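Local coordinates for protein carboxypeptidase 1 (Deinococcus radiodurans str. R1, PDB 5GIV) that probably removes amino acids one after another from the C-terminus of peptides with broad specificity, as a metallocarboxypeptidase of the M32 family that carries one zinc ion per subunit, at residues G129-V132 / P133-E136; G204-Q207 / E208-L211; T363-E366 / L367-M371. One frame throughout, in Å; residues are numbered along the deposited sequence.

Contact 1: residues G129-V132 / P133-E136; sequences GRMV and PYLE
M131 and Y134 make a Met-aromatic contact, three residues apart near the N-terminal end of helix 128-147. The sulfur SD of M131 stands 5.2 Å from the centroid of the Y134 ring, 43° off the ring normal, an oblique approach. The thioether chain folds back through chi2 and chi3 (-48° and -56°), which brings its terminal methyl CE to 3.9 Å from CD2 of Y134. At the ring edge, near its plane, sits the carbonyl O of R130. This is the packed side: M131 and Y134 also lean on A122 and on S115 and A118 of helix 102-122, and L135 is buried against V378 and Y411. The looser, solvent-exposed part is made by G129, P133 and E136. There CD of P133 lies 3.4 Å from CB of V132, and the proline nitrogen, lacking a hydrogen, gives no bond to the turn before, so the helix is kinked at this point. The extended R130 turns from the contact to a salt bridge with E121. Beyond the proline, L135 N bonds to M131 O at 2.9 Å. E136 N bonds to V132 O at 2.9 Å, and OE2 of E136 passes 3.7 Å from CG1 of V132.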
loop_
_atom_site.group_PDB
_atom_site.type_symbol
_atom_site.label_atom_id
_atom_site.label_comp_id
_atom_site.label_asym_id
_atom_site.label_seq_id
_atom_site.Cartn_x
_atom_site.Cartn_y
_atom_site.Cartn_z
ATOM N N GLY A 129 12.728 -31.642 10.800
ATOM C CA GLY A 129 14.135 -31.748 11.145
ATOM C C GLY A 129 14.942 -30.529 10.737
ATOM O O GLY A 129 15.906 -30.164 11.411
ATOM N N ARG A 130 14.549 -29.867 9.653
ATOM C CA ARG A 130 15.256 -28.655 9.255
ATOM C C ARG A 130 15.006 -27.505 10.225
ATOM O O ARG A 130 15.907 -26.689 10.456
ATOM C CB ARG A 130 14.847 -28.249 7.840
ATOM C CG ARG A 130 15.417 -26.920 7.356
ATOM C CD ARG A 130 14.868 -26.594 5.977
ATOM N NE ARG A 130 15.277 -25.287 5.465
ATOM C CZ ARG A 130 14.809 -24.759 4.333
ATOM N NH1 ARG A 130 13.917 -25.424 3.602
ATOM N NH2 ARG A 130 15.216 -23.560 3.937
ATOM N N MET A 131 13.800 -27.420 10.804
ATOM C CA MET A 131 13.489 -26.311 11.692
ATOM C C MET A 131 14.034 -26.501 13.103
ATOM O O MET A 131 14.114 -25.521 13.855
ATOM C CB MET A 131 11.975 -26.097 11.757
ATOM C CG MET A 131 11.331 -25.848 10.409
ATOM S SD MET A 131 12.199 -24.607 9.433
ATOM C CE MET A 131 12.195 -23.190 10.534
ATOM N N VAL A 132 14.410 -27.727 13.485
ATOM C CA VAL A 132 14.862 -27.969 14.857
ATOM C C VAL A 132 15.961 -26.997 15.273
ATOM O O VAL A 132 15.834 -26.375 16.337
ATOM C CB VAL A 132 15.268 -29.436 15.036
ATOM C CG1 VAL A 132 15.990 -29.612 16.355
ATOM C CG2 VAL A 132 14.044 -30.339 14.983
ATOM N N PRO A 133 17.046 -26.822 14.511
ATOM C CA PRO A 133 18.056 -25.822 14.915
ATOM C C PRO A 133 17.510 -24.407 15.043
ATOM O O PRO A 133 17.897 -23.693 15.975
ATOM C CB PRO A 133 19.125 -25.940 13.815
ATOM C CG PRO A 133 18.450 -26.648 12.682
ATOM C CD PRO A 133 17.461 -27.573 13.314
ATOM N N TYR A 134 16.633 -23.972 14.134
ATOM C CA TYR A 134 16.032 -22.644 14.270
ATOM C C TYR A 134 15.245 -22.521 15.570
ATOM O O TYR A 134 15.324 -21.497 16.261
ATOM C CB TYR A 134 15.119 -22.341 13.086
ATOM C CG TYR A 134 15.823 -22.070 11.777
ATOM C CD1 TYR A 134 16.215 -20.791 11.436
ATOM C CD2 TYR A 134 16.072 -23.094 10.875
ATOM C CE1 TYR A 134 16.841 -20.532 10.227
ATOM C CE2 TYR A 134 16.705 -22.850 9.669
ATOM C CZ TYR A 134 17.087 -21.565 9.348
ATOM O OH TYR A 134 17.717 -21.307 8.144
ATOM N N LEU A 135 14.473 -23.551 15.919
ATOM C CA LEU A 135 13.701 -23.490 17.153
ATOM C C LEU A 135 14.613 -23.516 18.372
ATOM O O LEU A 135 14.319 -22.870 19.383
ATOM C CB LEU A 135 12.703 -24.646 17.204
ATOM C CG LEU A 135 11.511 -24.635 16.240
ATOM C CD1 LEU A 135 10.871 -26.020 16.187
ATOM C CD2 LEU A 135 10.480 -23.571 16.652
ATOM N N GLU A 136 15.719 -24.255 18.301
ATOM C CA GLU A 136 16.649 -24.297 19.425
ATOM C C GLU A 136 17.260 -22.923 19.681
ATOM O O GLU A 136 17.337 -22.469 20.829
ATOM C CB GLU A 136 17.713 -25.360 19.171
ATOM C CG GLU A 136 17.192 -26.750 19.499
ATOM C CD GLU A 136 18.124 -27.868 19.074
ATOM O OE1 GLU A 136 19.085 -27.605 18.301
ATOM O OE2 GLU A 136 17.890 -29.014 19.532
#

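Contact 2: residues G204-Q207 / E208-L211; sequences GFAQ and ERQL
The side-chain amide nitrogen NE2 of Q210 is gripped by two backbone carbonyls, F205 O at 3.0 Å and K253 O from a neighbouring loop. It belongs to a helix start: A206 is the N-cap of helix 207-221, and Q210 reaches back from the first turn to the loop residue ahead of the cap. The bond to F205 is fairly straight at nitrogen, with an N-H...O angle of 158°, and F205 O lies almost in the amide plane of Q210. At the carbonyl end the geometry is less regular: NE2 stands 44° above the carbonyl plane, not on a lone pair. With CG of Q210 anti to its own carbonyl carbon (chi1 -71°) and the chain extended beyond it, the amide is carried back alongside the loop, where NE2 also passes 3.5 Å from CB of F205.

Two carbonyls in this first turn accept regular helical bonds: A206 O from Q210 N at 3.2 Å, and Q207 O from L211 N at 3.1 Å. Q210 is thus tied to the loop twice, through its backbone and its side chain, and two donors of one buried residue are satisfied. The phenyl ring of F205 leads away from the helix to meet that of F324, while the F205 backbone bonds with E254. E254 also takes the N-H of Q207 through its carboxylate OE2. Q210 also touches P257 and A260 of helix 257-275, and L211 touches L232 of strand 230-232. R209 belongs to the exposed side, where CB of A206 lies 4.2 Å from its NH1, at the edge of the guanidinium.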
loop_
_atom_site.group_PDB
_atom_site.type_symbol
_atom_site.label_atom_id
_atom_site.label_comp_id
_atom_site.label_asym_id
_atom_site.label_seq_id
_atom_site.Cartn_x
_atom_site.Cartn_y
_atom_site.Cartn_z
ATOM N N GLY A 204 -21.159 -24.157 -3.974
ATOM C CA GLY A 204 -20.467 -23.173 -4.787
ATOM C C GLY A 204 -20.976 -21.763 -4.578
ATOM O O GLY A 204 -22.088 -21.440 -4.999
ATOM N N PHE A 205 -20.175 -20.919 -3.924
ATOM C CA PHE A 205 -20.544 -19.544 -3.609
ATOM C C PHE A 205 -19.515 -18.610 -4.235
ATOM O O PHE A 205 -18.349 -18.600 -3.819
ATOM C CB PHE A 205 -20.625 -19.351 -2.095
ATOM C CG PHE A 205 -21.783 -20.078 -1.447
ATOM C CD1 PHE A 205 -21.861 -21.466 -1.480
ATOM C CD2 PHE A 205 -22.766 -19.377 -0.770
ATOM C CE1 PHE A 205 -22.919 -22.136 -0.882
ATOM C CE2 PHE A 205 -23.827 -20.044 -0.162
ATOM C CZ PHE A 205 -23.899 -21.424 -0.216
ATOM N N ALA A 206 -19.939 -17.826 -5.227
ATOM C CA ALA A 206 -19.005 -16.989 -5.969
ATOM C C ALA A 206 -18.261 -16.035 -5.038
ATOM O O ALA A 206 -18.864 -15.370 -4.187
ATOM C CB ALA A 206 -19.745 -16.203 -7.044
ATOM N N GLN A 207 -16.945 -15.931 -5.250
ATOM C CA GLN A 207 -16.088 -15.151 -4.361
ATOM C C GLN A 207 -16.550 -13.700 -4.253
ATOM O O GLN A 207 -16.565 -13.127 -3.157
ATOM C CB GLN A 207 -14.647 -15.207 -4.861
ATOM C CG GLN A 207 -13.786 -14.045 -4.398
ATOM C CD GLN A 207 -12.315 -14.226 -4.738
ATOM O OE1 GLN A 207 -11.727 -15.285 -4.503
ATOM N NE2 GLN A 207 -11.711 -13.183 -5.310
ATOM N N GLU A 208 -16.928 -13.086 -5.377
ATOM C CA GLU A 208 -17.298 -11.673 -5.358
ATOM C C GLU A 208 -18.546 -11.429 -4.511
ATOM O O GLU A 208 -18.626 -10.434 -3.781
ATOM C CB GLU A 208 -17.505 -11.168 -6.788
ATOM C CG GLU A 208 -17.709 -9.670 -6.877
ATOM C CD GLU A 208 -17.880 -9.167 -8.304
ATOM O OE1 GLU A 208 -17.869 -9.998 -9.244
ATOM O OE2 GLU A 208 -18.029 -7.932 -8.483
ATOM N N ARG A 209 -19.531 -12.322 -4.588
ATOM C CA ARG A 209 -20.716 -12.154 -3.758
ATOM C C ARG A 209 -20.406 -12.317 -2.275
ATOM O O ARG A 209 -20.952 -11.585 -1.442
ATOM C CB ARG A 209 -21.801 -13.136 -4.167
ATOM C CG ARG A 209 -22.549 -12.720 -5.389
ATOM C CD ARG A 209 -23.481 -13.801 -5.853
ATOM N NE ARG A 209 -24.333 -13.258 -6.894
ATOM C CZ ARG A 209 -24.092 -13.367 -8.190
ATOM N NH1 ARG A 209 -23.009 -14.019 -8.616
ATOM N NH2 ARG A 209 -24.934 -12.807 -9.058
ATOM N N GLN A 210 -19.519 -13.255 -1.930
ATOM C CA GLN A 210 -19.158 -13.435 -0.529
ATOM C C GLN A 210 -18.581 -12.153 0.049
ATOM O O GLN A 210 -18.993 -11.705 1.123
ATOM C CB GLN A 210 -18.164 -14.588 -0.379
ATOM C CG GLN A 210 -18.727 -15.975 -0.614
ATOM C CD GLN A 210 -17.759 -17.047 -0.144
ATOM O OE1 GLN A 210 -17.211 -16.963 0.957
ATOM N NE2 GLN A 210 -17.546 -18.060 -0.969
ATOM N N LEU A 211 -17.643 -11.530 -0.666
ATOM C CA LEU A 211 -17.056 -10.297 -0.160
ATOM C C LEU A 211 -18.116 -9.208 -0.030
ATOM O O LEU A 211 -18.154 -8.486 0.973
ATOM C CB LEU A 211 -15.922 -9.834 -1.075
ATOM C CG LEU A 211 -14.698 -10.739 -1.056
ATOM C CD1 LEU A 211 -13.701 -10.371 -2.161
ATOM C CD2 LEU A 211 -14.064 -10.658 0.319
#

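Contact 3: residues T363-E366 / L367-M371; sequences TRFE and LEREM
Helix 357-372 of the M32 peptidase fold is largely buried along residues 363-371, and toward its C-terminal end it carries successive i to i+4 backbone bonds, with side chains laid along it. One of these bonds, R369 N to F365 O at 2.8 Å, joins the two residues whose side chains also meet. The guanidinium NH2 of R369 comes to 3.3 Å from CE2 of F365, at the ring edge and near the ring plane. The two flat groups are turned 85° apart, so the arginine lies across the rim of the ring and is not stacked over its face. F365 is brought there by chi1 of 180°, which sets CG opposite the backbone N, and R369 by a bend at chi3 (-70°) that turns its end back toward the ring. Replacing F365 by an alanine removes the ring, which would probably set the R369 guanidinium freer to turn and leave F176 without its edge-to-face partner.

A second pair lies elsewhere on the helix: the side chains of T363 and L367 lie side by side and point the same way, CG2 of T363 4.1 Å from CD1 of L367. E368 is buried, and its carboxylate OE2 accepts bonds from S418 OG and W410 NE1, while OE1 passes 4.2 Å from CD1 of F365. R364 sends its NH2 to D407 in a salt bridge, and its guanidinium makes a cation-pi contact with F419. The helix packs against two others: T363 and L367 rest on A388, A384 and W385 of helix 381-393, whereas F365 and R369 touch L156 of helix 155-163, and F365 also touches I160.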
loop_
_atom_site.group_PDB
_atom_site.type_symbol
_atom_site.label_atom_id
_atom_site.label_comp_id
_atom_site.label_asym_id
_atom_site.label_seq_id
_atom_site.Cartn_x
_atom_site.Cartn_y
_atom_site.Cartn_z
ATOM N N THR A 363 -2.873 -27.042 24.488
ATOM C CA THR A 363 -1.786 -27.867 23.974
ATOM C C THR A 363 -0.509 -27.051 23.790
ATOM O O THR A 363 0.552 -27.413 24.306
ATOM C CB THR A 363 -2.205 -28.503 22.651
ATOM O OG1 THR A 363 -3.352 -29.326 22.877
ATOM C CG2 THR A 363 -1.064 -29.350 22.073
ATOM N N ARG A 364 -0.603 -25.935 23.060
ATOM C CA ARG A 364 0.580 -25.134 22.764
ATOM C C ARG A 364 1.184 -24.531 24.029
ATOM O O ARG A 364 2.407 -24.560 24.220
ATOM C CB ARG A 364 0.220 -24.033 21.772
ATOM C CG ARG A 364 -0.106 -24.541 20.390
ATOM C CD ARG A 364 -1.147 -23.675 19.688
ATOM N NE ARG A 364 -1.299 -24.071 18.288
ATOM C CZ ARG A 364 -1.932 -25.172 17.887
ATOM N NH1 ARG A 364 -2.467 -26.002 18.778
ATOM N NH2 ARG A 364 -2.009 -25.455 16.591
ATOM N N PHE A 365 0.340 -23.988 24.911
ATOM C CA PHE A 365 0.839 -23.362 26.131
ATOM C C PHE A 365 1.641 -24.355 26.965
ATOM O O PHE A 365 2.732 -24.036 27.453
ATOM C CB PHE A 365 -0.336 -22.796 26.923
ATOM C CG PHE A 365 0.045 -22.126 28.213
ATOM C CD1 PHE A 365 0.456 -20.812 28.227
ATOM C CD2 PHE A 365 -0.042 -22.804 29.417
ATOM C CE1 PHE A 365 0.785 -20.187 29.412
ATOM C CE2 PHE A 365 0.282 -22.181 30.613
ATOM C CZ PHE A 365 0.697 -20.876 30.611
ATOM N N GLU A 366 1.119 -25.573 27.132
ATOM C CA GLU A 366 1.801 -26.555 27.967
ATOM C C GLU A 366 3.119 -27.006 27.347
ATOM O O GLU A 366 4.081 -27.280 28.076
ATOM C CB GLU A 366 0.872 -27.739 28.237
ATOM C CG GLU A 366 -0.243 -27.395 29.232
ATOM C CD GLU A 366 -1.225 -28.530 29.479
ATOM O OE1 GLU A 366 -1.129 -29.583 28.800
ATOM O OE2 GLU A 366 -2.117 -28.360 30.344
ATOM N N LEU A 367 3.202 -27.050 26.012
ATOM C CA LEU A 367 4.474 -27.346 25.363
ATOM C C LEU A 367 5.459 -26.203 25.561
ATOM O O LEU A 367 6.664 -26.432 25.719
ATOM C CB LEU A 367 4.258 -27.622 23.870
ATOM C CG LEU A 367 3.473 -28.888 23.501
ATOM C CD1 LEU A 367 3.016 -28.847 22.048
ATOM C CD2 LEU A 367 4.311 -30.145 23.755
ATOM N N GLU A 368 4.964 -24.961 25.532
ATOM C CA GLU A 368 5.814 -23.821 25.858
ATOM C C GLU A 368 6.328 -23.920 27.289
ATOM O O GLU A 368 7.512 -23.669 27.555
ATOM C CB GLU A 368 5.044 -22.517 25.672
ATOM C CG GLU A 368 4.744 -22.116 24.245
ATOM C CD GLU A 368 3.974 -20.800 24.184
ATOM O OE1 GLU A 368 3.325 -20.441 25.193
ATOM O OE2 GLU A 368 4.028 -20.124 23.135
ATOM N N ARG A 369 5.448 -24.280 28.227
ATOM C CA ARG A 369 5.862 -24.413 29.617
ATOM C C ARG A 369 6.985 -25.432 29.750
ATOM O O ARG A 369 8.002 -25.165 30.399
ATOM C CB ARG A 369 4.674 -24.807 30.493
ATOM C CG ARG A 369 4.972 -24.724 31.980
ATOM C CD ARG A 369 4.025 -25.566 32.820
ATOM N NE ARG A 369 2.659 -25.042 32.861
ATOM C CZ ARG A 369 2.302 -23.915 33.478
ATOM N NH1 ARG A 369 3.215 -23.166 34.095
ATOM N NH2 ARG A 369 1.025 -23.529 33.476
ATOM N N GLU A 370 6.818 -26.605 29.133
ATOM C CA GLU A 370 7.848 -27.640 29.209
ATOM C C GLU A 370 9.146 -27.191 28.555
ATOM O O GLU A 370 10.235 -27.454 29.081
ATOM C CB GLU A 370 7.360 -28.938 28.565
ATOM C CG GLU A 370 6.214 -29.623 29.300
ATOM C CD GLU A 370 6.536 -29.871 30.772
ATOM O OE1 GLU A 370 5.755 -29.419 31.644
ATOM O OE2 GLU A 370 7.575 -30.519 31.059
ATOM N N MET A 371 9.059 -26.494 27.420
ATOM C CA MET A 371 10.285 -26.068 26.750
ATOM C C MET A 371 10.985 -24.973 27.540
ATOM O O MET A 371 12.213 -24.984 27.676
ATOM C CB MET A 371 9.995 -25.596 25.326
ATOM C CG MET A 371 9.725 -26.719 24.331
ATOM S SD MET A 371 9.531 -26.122 22.630
ATOM C CE MET A 371 7.839 -25.542 22.637
#

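Overall arrangement
From the N terminus the three contacts come in series, none nested in or crossing another, and each joins consecutive turns of chain instead of closing a long loop. Contact 1 sets helix 128-147 against helix 102-122. Contact 2 follows where the loop after helix 169-193 enters helix 207-221, tying that start to helix 257-275, which carries the zinc ligands H266 and H270. Contact 3 comes last and sets helix 357-372 against helices 381-393 and 155-163. Contacts 1 and 3 lie on the same side of the chain's centre, nearest atoms about 6 Å apart, without touching. Contact 2 is remote, its centre about 40 Å from that of contact 1 and about 39 Å from that of contact 3.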